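Local atomic coordinates of LacI family transcription regulator (Bifidobacterium animalis subsp. lactis, PDB entry 4O5A), a protein that probably regulates transcription as a LacI-family DNA-binding regulator, its periplasmic-binding-protein-like part presumably sensing a small-molecule effector. Residues 251-265 with 279-293. Residues are numbered along the deposited sequence; the frame is centred on the assembly and turned at random.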
ATOM      1  N   THR A 251      -5.772 -28.837   7.054  1.00 21.81           N
ATOM      2  CA  THR A 251      -7.135 -28.319   6.956  1.00 20.37           C
ATOM      3  C   THR A 251      -7.192 -26.804   7.165  1.00 18.96           C
ATOM      4  O   THR A 251      -8.248 -26.190   7.011  1.00 17.71           O
ATOM      5  CB  THR A 251      -8.102 -29.037   7.936  1.00 22.42           C
ATOM      6  OG1 THR A 251      -7.598 -28.959   9.281  1.00 23.63           O
ATOM      7  CG2 THR A 251      -8.281 -30.499   7.552  1.00 25.44           C
ATOM      8  N   ALA A 252      -6.073 -26.203   7.556  1.00 16.44           N
ATOM      9  CA  ALA A 252      -6.006 -24.757   7.680  1.00 15.11           C
ATOM     10  C   ALA A 252      -4.597 -24.299   7.349  1.00 15.69           C
ATOM     11  O   ALA A 252      -3.623 -24.991   7.663  1.00 18.37           O
ATOM     12  CB  ALA A 252      -6.408 -24.315   9.110  1.00 16.66           C
ATOM     13  N   ILE A 253      -4.502 -23.151   6.684  1.00 14.80           N
ATOM     14  CA  ILE A 253      -3.221 -22.537   6.353  1.00 13.29           C
ATOM     15  C   ILE A 253      -3.237 -21.088   6.800  1.00 16.65           C
ATOM     16  O   ILE A 253      -4.188 -20.347   6.528  1.00 18.31           O
ATOM     17  CB  ILE A 253      -2.915 -22.633   4.835  1.00 15.02           C
ATOM     18  CG1 ILE A 253      -2.863 -24.101   4.426  1.00 16.31           C
ATOM     19  CG2 ILE A 253      -1.557 -21.984   4.517  1.00 17.21           C
ATOM     20  CD1 ILE A 253      -2.832 -24.305   2.904  1.00 16.50           C
ATOM     21  N   ILE A 254      -2.189 -20.698   7.524  1.00 15.88           N
ATOM     22  CA  ILE A 254      -1.997 -19.310   7.927  1.00 15.20           C
ATOM     23  C   ILE A 254      -0.906 -18.682   7.051  1.00 15.52           C
ATOM     24  O   ILE A 254       0.199 -19.220   6.936  1.00 17.91           O
ATOM     25  CB  ILE A 254      -1.590 -19.236   9.406  1.00 15.76           C
ATOM     26  CG1 ILE A 254      -2.716 -19.818  10.276  1.00 18.34           C
ATOM     27  CG2 ILE A 254      -1.305 -17.799   9.794  1.00 19.19           C
ATOM     28  CD1 ILE A 254      -2.406 -19.806  11.757  1.00 26.41           C
ATOM     29  N   TYR A 255      -1.215 -17.549   6.428  1.00 15.31           N
ATOM     30  CA  TYR A 255      -0.258 -16.868   5.565  1.00 14.68           C
ATOM     31  C   TYR A 255       0.306 -15.618   6.211  1.00 17.86           C
ATOM     32  O   TYR A 255      -0.438 -14.855   6.824  1.00 17.59           O
ATOM     33  CB  TYR A 255      -0.943 -16.444   4.268  1.00 15.42           C
ATOM     34  CG  TYR A 255      -1.419 -17.612   3.449  1.00 15.88           C
ATOM     35  CD1 TYR A 255      -0.661 -18.090   2.390  1.00 15.80           C
ATOM     36  CD2 TYR A 255      -2.626 -18.229   3.731  1.00 16.65           C
ATOM     37  CE1 TYR A 255      -1.098 -19.180   1.623  1.00 15.01           C
ATOM     38  CE2 TYR A 255      -3.086 -19.309   2.971  1.00 17.46           C
ATOM     39  CZ  TYR A 255      -2.318 -19.776   1.930  1.00 16.15           C
ATOM     40  OH  TYR A 255      -2.772 -20.847   1.208  1.00 16.49           O
ATOM     41  N   ASP A 256       1.604 -15.373   6.010  1.00 18.68           N
ATOM     42  CA  ASP A 256       2.257 -14.213   6.618  1.00 21.94           C
ATOM     43  C   ASP A 256       1.869 -12.868   5.986  1.00 20.28           C
ATOM     44  O   ASP A 256       2.212 -11.817   6.517  1.00 21.57           O
ATOM     45  CB  ASP A 256       3.786 -14.380   6.624  1.00 26.61           C
ATOM     46  CG  ASP A 256       4.295 -15.082   7.883  1.00 31.37           C
ATOM     47  OD1 ASP A 256       3.500 -15.784   8.542  1.00 29.70           O
ATOM     48  OD2 ASP A 256       5.497 -14.939   8.197  1.00 42.97           O
ATOM     49  N   ASN A 257       1.152 -12.879   4.864  1.00 16.61           N
ATOM     50  CA  ASN A 257       0.579 -11.624   4.384  1.00 15.89           C
ATOM     51  C   ASN A 257      -0.726 -11.809   3.642  1.00 16.24           C
ATOM     52  O   ASN A 257      -1.103 -12.931   3.309  1.00 19.54           O
ATOM     53  CB  ASN A 257       1.573 -10.775   3.579  1.00 21.18           C
ATOM     54  CG  ASN A 257       1.889 -11.353   2.195  1.00 19.52           C
ATOM     55  OD1 ASN A 257       1.260 -12.295   1.739  1.00 23.60           O
ATOM     56  ND2 ASN A 257       2.875 -10.760   1.527  1.00 25.55           N
ATOM     57  N   ASP A 258      -1.399 -10.698   3.380  1.00 18.10           N
ATOM     58  CA  ASP A 258      -2.701 -10.749   2.726  1.00 18.96           C
ATOM     59  C   ASP A 258      -2.669 -11.251   1.281  1.00 19.37           C
ATOM     60  O   ASP A 258      -3.524 -12.041   0.887  1.00 18.57           O
ATOM     61  CB  ASP A 258      -3.409  -9.380   2.812  1.00 19.72           C
ATOM     62  CG  ASP A 258      -2.564  -8.215   2.293  1.00 28.88           C
ATOM     63  OD1 ASP A 258      -1.433  -8.397   1.777  1.00 26.51           O
ATOM     64  OD2 ASP A 258      -3.059  -7.073   2.405  1.00 30.42           O
ATOM     65  N   VAL A 259      -1.695 -10.800   0.493  1.00 16.60           N
ATOM     66  CA  VAL A 259      -1.618 -11.175  -0.922  0.58 17.86           C
ATOM     67  C   VAL A 259      -1.421 -12.678  -1.092  1.00 17.11           C
ATOM     68  O   VAL A 259      -1.979 -13.301  -2.001  1.00 17.40           O
ATOM     69  CB  VAL A 259      -0.499 -10.406  -1.668  0.58 20.11           C
ATOM     70  CG1 VAL A 259      -0.841  -8.948  -1.779  0.58 21.52           C
ATOM     71  CG2 VAL A 259       0.818 -10.574  -0.968  0.58 27.66           C
HETATM   72  N   MSE A 260      -0.628 -13.282  -0.210  1.00 16.55           N
HETATM   73  CA  MSE A 260      -0.444 -14.733  -0.320  1.00 16.28           C
HETATM   74  C   MSE A 260      -1.681 -15.516   0.135  1.00 16.06           C
HETATM   75  O   MSE A 260      -1.973 -16.583  -0.416  1.00 17.40           O
HETATM   76  CB  MSE A 260       0.815 -15.211   0.419  1.00 14.24           C
HETATM   77  CG  MSE A 260       2.089 -14.629  -0.182  1.00 17.02           C
HETATM   78 SE   MSE A 260       3.688 -15.584   0.377  0.59 18.48          SE
HETATM   79  CE  MSE A 260       3.601 -15.241   2.268  1.00 20.12           C
ATOM     80  N   ALA A 261      -2.397 -15.000   1.135  1.00 15.38           N
ATOM     81  CA  ALA A 261      -3.646 -15.628   1.567  1.00 15.05           C
ATOM     82  C   ALA A 261      -4.654 -15.623   0.419  1.00 15.25           C
ATOM     83  O   ALA A 261      -5.313 -16.631   0.143  1.00 16.52           O
ATOM     84  CB  ALA A 261      -4.227 -14.944   2.829  1.00 15.87           C
ATOM     85  N   LEU A 262      -4.744 -14.493  -0.271  1.00 15.53           N
ATOM     86  CA  LEU A 262      -5.620 -14.415  -1.440  1.00 13.30           C
ATOM     87  C   LEU A 262      -5.165 -15.368  -2.550  1.00 15.61           C
ATOM     88  O   LEU A 262      -5.979 -16.089  -3.132  1.00 15.23           O
ATOM     89  CB  LEU A 262      -5.687 -12.971  -1.965  1.00 16.22           C
ATOM     90  CG  LEU A 262      -6.543 -12.804  -3.221  1.00 16.27           C
ATOM     91  CD1 LEU A 262      -7.987 -13.137  -2.888  1.00 15.66           C
ATOM     92  CD2 LEU A 262      -6.440 -11.369  -3.701  1.00 16.22           C
ATOM     93  N   ALA A 263      -3.869 -15.378  -2.848  1.00 16.96           N
ATOM     94  CA  ALA A 263      -3.330 -16.250  -3.899  1.00 14.41           C
ATOM     95  C   ALA A 263      -3.589 -17.713  -3.558  1.00 19.12           C
ATOM     96  O   ALA A 263      -3.932 -18.523  -4.427  1.00 16.85           O
ATOM     97  CB  ALA A 263      -1.825 -15.993  -4.081  1.00 18.56           C
ATOM     98  N   GLY A 264      -3.430 -18.041  -2.281  1.00 17.53           N
ATOM     99  CA  GLY A 264      -3.709 -19.385  -1.778  1.00 16.18           C
ATOM    100  C   GLY A 264      -5.174 -19.758  -1.844  1.00 15.86           C
ATOM    101  O   GLY A 264      -5.528 -20.879  -2.212  1.00 16.77           O
ATOM    102  N   GLU A 265      -6.044 -18.818  -1.505  1.00 15.10           N
ATOM    103  CA  GLU A 265      -7.484 -19.070  -1.642  1.00 17.50           C
ATOM    104  C   GLU A 265      -7.852 -19.341  -3.107  1.00 18.05           C
ATOM    105  O   GLU A 265      -8.653 -20.224  -3.403  1.00 15.15           O
ATOM    106  CB  GLU A 265      -8.275 -17.877  -1.110  1.00 18.37           C
ATOM    107  CG  GLU A 265      -9.773 -18.068  -1.057  1.00 19.20           C
ATOM    108  CD  GLU A 265     -10.468 -16.785  -0.634  1.00 21.98           C
ATOM    109  OE1 GLU A 265     -10.372 -15.797  -1.394  1.00 17.73           O
ATOM    110  OE2 GLU A 265     -11.089 -16.751   0.450  1.00 19.05           O
ATOM    111  N   LEU A 279     -10.955 -26.269   3.572  1.00 20.22           N
ATOM    112  CA  LEU A 279      -9.725 -25.576   3.949  1.00 16.27           C
ATOM    113  C   LEU A 279     -10.019 -24.217   4.578  1.00 20.67           C
ATOM    114  O   LEU A 279     -10.674 -23.380   3.958  1.00 19.06           O
ATOM    115  CB  LEU A 279      -8.825 -25.370   2.713  1.00 18.48           C
ATOM    116  CG  LEU A 279      -7.587 -24.489   2.927  1.00 20.49           C
ATOM    117  CD1 LEU A 279      -6.535 -25.212   3.764  1.00 19.45           C
ATOM    118  CD2 LEU A 279      -6.989 -24.056   1.578  1.00 21.06           C
ATOM    119  N   SER A 280      -9.549 -23.997   5.806  1.00 18.52           N
ATOM    120  CA  SER A 280      -9.636 -22.676   6.423  1.00 16.89           C
ATOM    121  C   SER A 280      -8.378 -21.879   6.126  1.00 17.43           C
ATOM    122  O   SER A 280      -7.286 -22.446   6.052  1.00 18.00           O
ATOM    123  CB  SER A 280      -9.814 -22.791   7.947  1.00 15.83           C
ATOM    124  OG  SER A 280     -11.134 -23.174   8.281  1.00 19.60           O
ATOM    125  N   ILE A 281      -8.534 -20.563   5.973  1.00 15.36           N
ATOM    126  CA  ILE A 281      -7.417 -19.669   5.657  1.00 16.22           C
ATOM    127  C   ILE A 281      -7.427 -18.456   6.579  1.00 15.57           C
ATOM    128  O   ILE A 281      -8.475 -17.864   6.828  1.00 16.53           O
ATOM    129  CB  ILE A 281      -7.475 -19.192   4.180  1.00 13.77           C
ATOM    130  CG1 ILE A 281      -7.169 -20.366   3.248  1.00 16.74           C
ATOM    131  CG2 ILE A 281      -6.469 -18.072   3.920  1.00 17.16           C
ATOM    132  CD1 ILE A 281      -7.333 -20.026   1.779  1.00 19.93           C
ATOM    133  N   ILE A 282      -6.251 -18.097   7.095  1.00 16.29           N
ATOM    134  CA  ILE A 282      -6.079 -16.885   7.893  1.00 15.65           C
ATOM    135  C   ILE A 282      -4.932 -16.053   7.302  1.00 13.90           C
ATOM    136  O   ILE A 282      -3.896 -16.597   6.904  1.00 16.58           O
ATOM    137  CB  ILE A 282      -5.762 -17.227   9.357  1.00 13.81           C
ATOM    138  CG1 ILE A 282      -6.942 -17.951   9.988  1.00 16.49           C
ATOM    139  CG2 ILE A 282      -5.437 -15.962  10.176  1.00 17.56           C
ATOM    140  CD1 ILE A 282      -6.663 -18.455  11.394  1.00 19.85           C
ATOM    141  N   SER A 283      -5.137 -14.739   7.243  1.00 14.57           N
ATOM    142  CA  SER A 283      -4.092 -13.802   6.849  1.00 16.78           C
ATOM    143  C   SER A 283      -3.509 -13.158   8.090  1.00 17.55           C
ATOM    144  O   SER A 283      -4.260 -12.647   8.913  1.00 16.50           O
ATOM    145  CB  SER A 283      -4.683 -12.678   6.000  1.00 17.63           C
ATOM    146  OG  SER A 283      -3.698 -11.696   5.706  1.00 21.33           O
ATOM    147  N   TRP A 284      -2.183 -13.158   8.206  1.00 15.13           N
ATOM    148  CA  TRP A 284      -1.500 -12.431   9.276  1.00 16.98           C
ATOM    149  C   TRP A 284      -1.292 -11.035   8.720  1.00 21.79           C
ATOM    150  O   TRP A 284      -0.396 -10.812   7.903  1.00 29.16           O
ATOM    151  CB  TRP A 284      -0.138 -13.069   9.575  1.00 22.94           C
ATOM    152  CG  TRP A 284       0.396 -12.789  10.952  1.00 20.96           C
ATOM    153  CD1 TRP A 284       0.200 -11.676  11.691  1.00 23.01           C
ATOM    154  CD2 TRP A 284       1.210 -13.671  11.745  1.00 21.23           C
ATOM    155  NE1 TRP A 284       0.849 -11.797  12.912  1.00 23.70           N
ATOM    156  CE2 TRP A 284       1.461 -13.006  12.962  1.00 23.16           C
ATOM    157  CE3 TRP A 284       1.731 -14.947  11.542  1.00 28.12           C
ATOM    158  CZ2 TRP A 284       2.233 -13.594  13.976  1.00 26.03           C
ATOM    159  CZ3 TRP A 284       2.499 -15.523  12.555  1.00 26.18           C
ATOM    160  CH2 TRP A 284       2.735 -14.845  13.751  1.00 26.18           C
ATOM    161  N   GLY A 285      -2.123 -10.094   9.147  1.00 24.52           N
ATOM    162  CA  GLY A 285      -2.125  -8.763   8.558  1.00 24.08           C
ATOM    163  C   GLY A 285      -3.449  -8.567   7.848  1.00 22.20           C
ATOM    164  O   GLY A 285      -3.947  -9.488   7.202  1.00 24.18           O
ATOM    165  N   ASP A 286      -4.041  -7.388   7.978  1.00 18.51           N
ATOM    166  CA  ASP A 286      -5.358  -7.183   7.379  1.00 21.48           C
ATOM    167  C   ASP A 286      -5.348  -6.011   6.411  1.00 23.28           C
ATOM    168  O   ASP A 286      -4.518  -5.115   6.508  1.00 25.70           O
ATOM    169  CB  ASP A 286      -6.412  -6.973   8.473  1.00 22.01           C
ATOM    170  CG  ASP A 286      -7.836  -7.146   7.958  1.00 27.93           C
ATOM    171  OD1 ASP A 286      -8.031  -7.861   6.947  1.00 21.54           O
ATOM    172  OD2 ASP A 286      -8.760  -6.574   8.567  1.00 30.71           O
ATOM    173  N   SER A 287      -6.265  -6.033   5.452  1.00 19.95           N
ATOM    174  CA  SER A 287      -6.411  -4.930   4.524  1.00 19.01           C
ATOM    175  C   SER A 287      -7.740  -5.113   3.831  1.00 22.95           C
ATOM    176  O   SER A 287      -8.394  -6.125   4.037  1.00 21.03           O
ATOM    177  CB  SER A 287      -5.289  -4.913   3.483  1.00 30.76           C
ATOM    178  OG  SER A 287      -5.450  -5.963   2.554  1.00 31.60           O
ATOM    179  N   PHE A 288      -8.117  -4.133   3.021  1.00 21.05           N
ATOM    180  CA  PHE A 288      -9.351  -4.184   2.239  1.00 20.82           C
ATOM    181  C   PHE A 288      -9.402  -5.411   1.335  1.00 20.75           C
ATOM    182  O   PHE A 288     -10.483  -5.881   0.972  1.00 18.85           O
ATOM    183  CB  PHE A 288      -9.483  -2.930   1.388  1.00 22.11           C
ATOM    184  CG  PHE A 288     -10.142  -1.777   2.088  1.00 24.42           C
ATOM    185  CD1 PHE A 288     -11.019  -1.988   3.146  1.00 34.20           C
ATOM    186  CD2 PHE A 288      -9.893  -0.476   1.679  1.00 25.87           C
ATOM    187  CE1 PHE A 288     -11.633  -0.920   3.784  1.00 34.76           C
ATOM    188  CE2 PHE A 288     -10.500   0.602   2.315  1.00 30.83           C
ATOM    189  CZ  PHE A 288     -11.369   0.378   3.370  1.00 33.50           C
HETATM  190  N   MSE A 289      -8.234  -5.936   0.977  1.00 17.25           N
HETATM  191  CA  MSE A 289      -8.145  -7.102   0.112  1.00 20.57           C
HETATM  192  C   MSE A 289      -8.859  -8.302   0.738  1.00 22.29           C
HETATM  193  O   MSE A 289      -9.539  -9.069   0.054  1.00 17.27           O
HETATM  194  CB  MSE A 289      -6.670  -7.429  -0.095  1.00 29.73           C
HETATM  195  CG  MSE A 289      -6.370  -8.495  -1.093  1.00 41.06           C
HETATM  196 SE   MSE A 289      -4.450  -8.846  -1.011  0.55 26.89          SE
HETATM  197  CE  MSE A 289      -3.779  -7.026  -0.964  1.00 27.81           C
ATOM    198  N   ASN A 290      -8.695  -8.463   2.042  1.00 16.83           N
ATOM    199  CA  ASN A 290      -9.334  -9.560   2.760  1.00 15.40           C
ATOM    200  C   ASN A 290     -10.855  -9.448   2.778  1.00 18.39           C
ATOM    201  O   ASN A 290     -11.553 -10.470   2.777  1.00 19.02           O
ATOM    202  CB  ASN A 290      -8.773  -9.672   4.183  1.00 19.46           C
ATOM    203  CG  ASN A 290      -7.354 -10.208   4.199  1.00 25.41           C
ATOM    204  OD1 ASN A 290      -6.956 -10.985   3.311  1.00 21.10           O
ATOM    205  ND2 ASN A 290      -6.572  -9.782   5.187  1.00 20.06           N
ATOM    206  N   VAL A 291     -11.361  -8.218   2.791  1.00 17.86           N
ATOM    207  CA  VAL A 291     -12.796  -7.965   2.819  1.00 15.70           C
ATOM    208  C   VAL A 291     -13.403  -8.277   1.453  1.00 17.58           C
ATOM    209  O   VAL A 291     -14.563  -8.677   1.346  1.00 21.36           O
ATOM    210  CB  VAL A 291     -13.061  -6.507   3.214  1.00 19.30           C
ATOM    211  CG1 VAL A 291     -14.527  -6.141   3.076  1.00 24.01           C
ATOM    212  CG2 VAL A 291     -12.593  -6.284   4.671  1.00 22.41           C
ATOM    213  N   ALA A 292     -12.600  -8.097   0.411  1.00 17.22           N
ATOM    214  CA  ALA A 292     -13.068  -8.195  -0.970  1.00 15.78           C
ATOM    215  C   ALA A 292     -12.953  -9.593  -1.548  1.00 15.07           C
ATOM    216  O   ALA A 292     -13.412  -9.832  -2.662  1.00 20.28           O
ATOM    217  CB  ALA A 292     -12.291  -7.214  -1.880  1.00 16.18           C
ATOM    218  N   ALA A 293     -12.320 -10.496  -0.808  1.00 15.31           N
ATOM    219  CA  ALA A 293     -11.995 -11.841  -1.314  1.00 19.73           C
ATOM    220  C   ALA A 293     -13.218 -12.760  -1.383  1.00 17.51           C
ATOM    221  O   ALA A 293     -14.307 -12.401  -0.929  1.00 19.54           O
ATOM    222  CB  ALA A 293     -10.924 -12.482  -0.441  1.00 18.50           C
TER
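Y255 and I281 meet at the heart of this contact, where the helix 258-265 lies over two neighbouring parallel strands. The I281 CG2 methyl comes obliquely to the Y255 ring, 3.7 Å from CE2, and CB of A261 packs on the same methyl from the helix. With CG1 of I281 anti to its carbonyl carbon (chi1 -70°), the other branch runs up to E265, CD1 lying 3.6 Å from E265 CA. One face of the tyrosine ring lies under M260 O and A261 CA, the opposite face has I253 CG2, and the hydroxyl bonds to T240. Packing stays tight at selenomethionine M289, bent at chi3, whose CG is 3.9 Å from L262 CD2; the second subunit's M289 packs against it, so this buried edge borders the dimer interface.

Underneath, strands 252-255 and 280-284 run 14° from parallel, joined by five backbone hydrogen bonds from S280 N to T251 O at one end to W284 N and Y255 O at the other (2.8 Å). On the other side of the sheet, I254 and I282 run alongside each other, CG1 of I254 at 4.1 Å from CB of I282. Just past the end of strand 252-255, D256 OD1 sits 3.6 Å from CE3 of W284, the last residue of strand 280-284, its carboxylate plane 85° from the indole, while OD2 pairs with R196.

The side with partly exposed D258, G285 and S287 is more open and polar. S287 OG donates to D258 OD2 (2.6 Å) on the anti side of the carboxylate, and also accepts from M289 N as the N-cap of the short helix. S283 OG, near the end of strand 280-284, donates to G285 O in the loop that follows.

Strand 252-255, helix 258-271 and strand 280-284 form a classic beta-alpha-beta crossover, the building unit of the periplasmic-binding-protein-like fold found in LacI-family regulators.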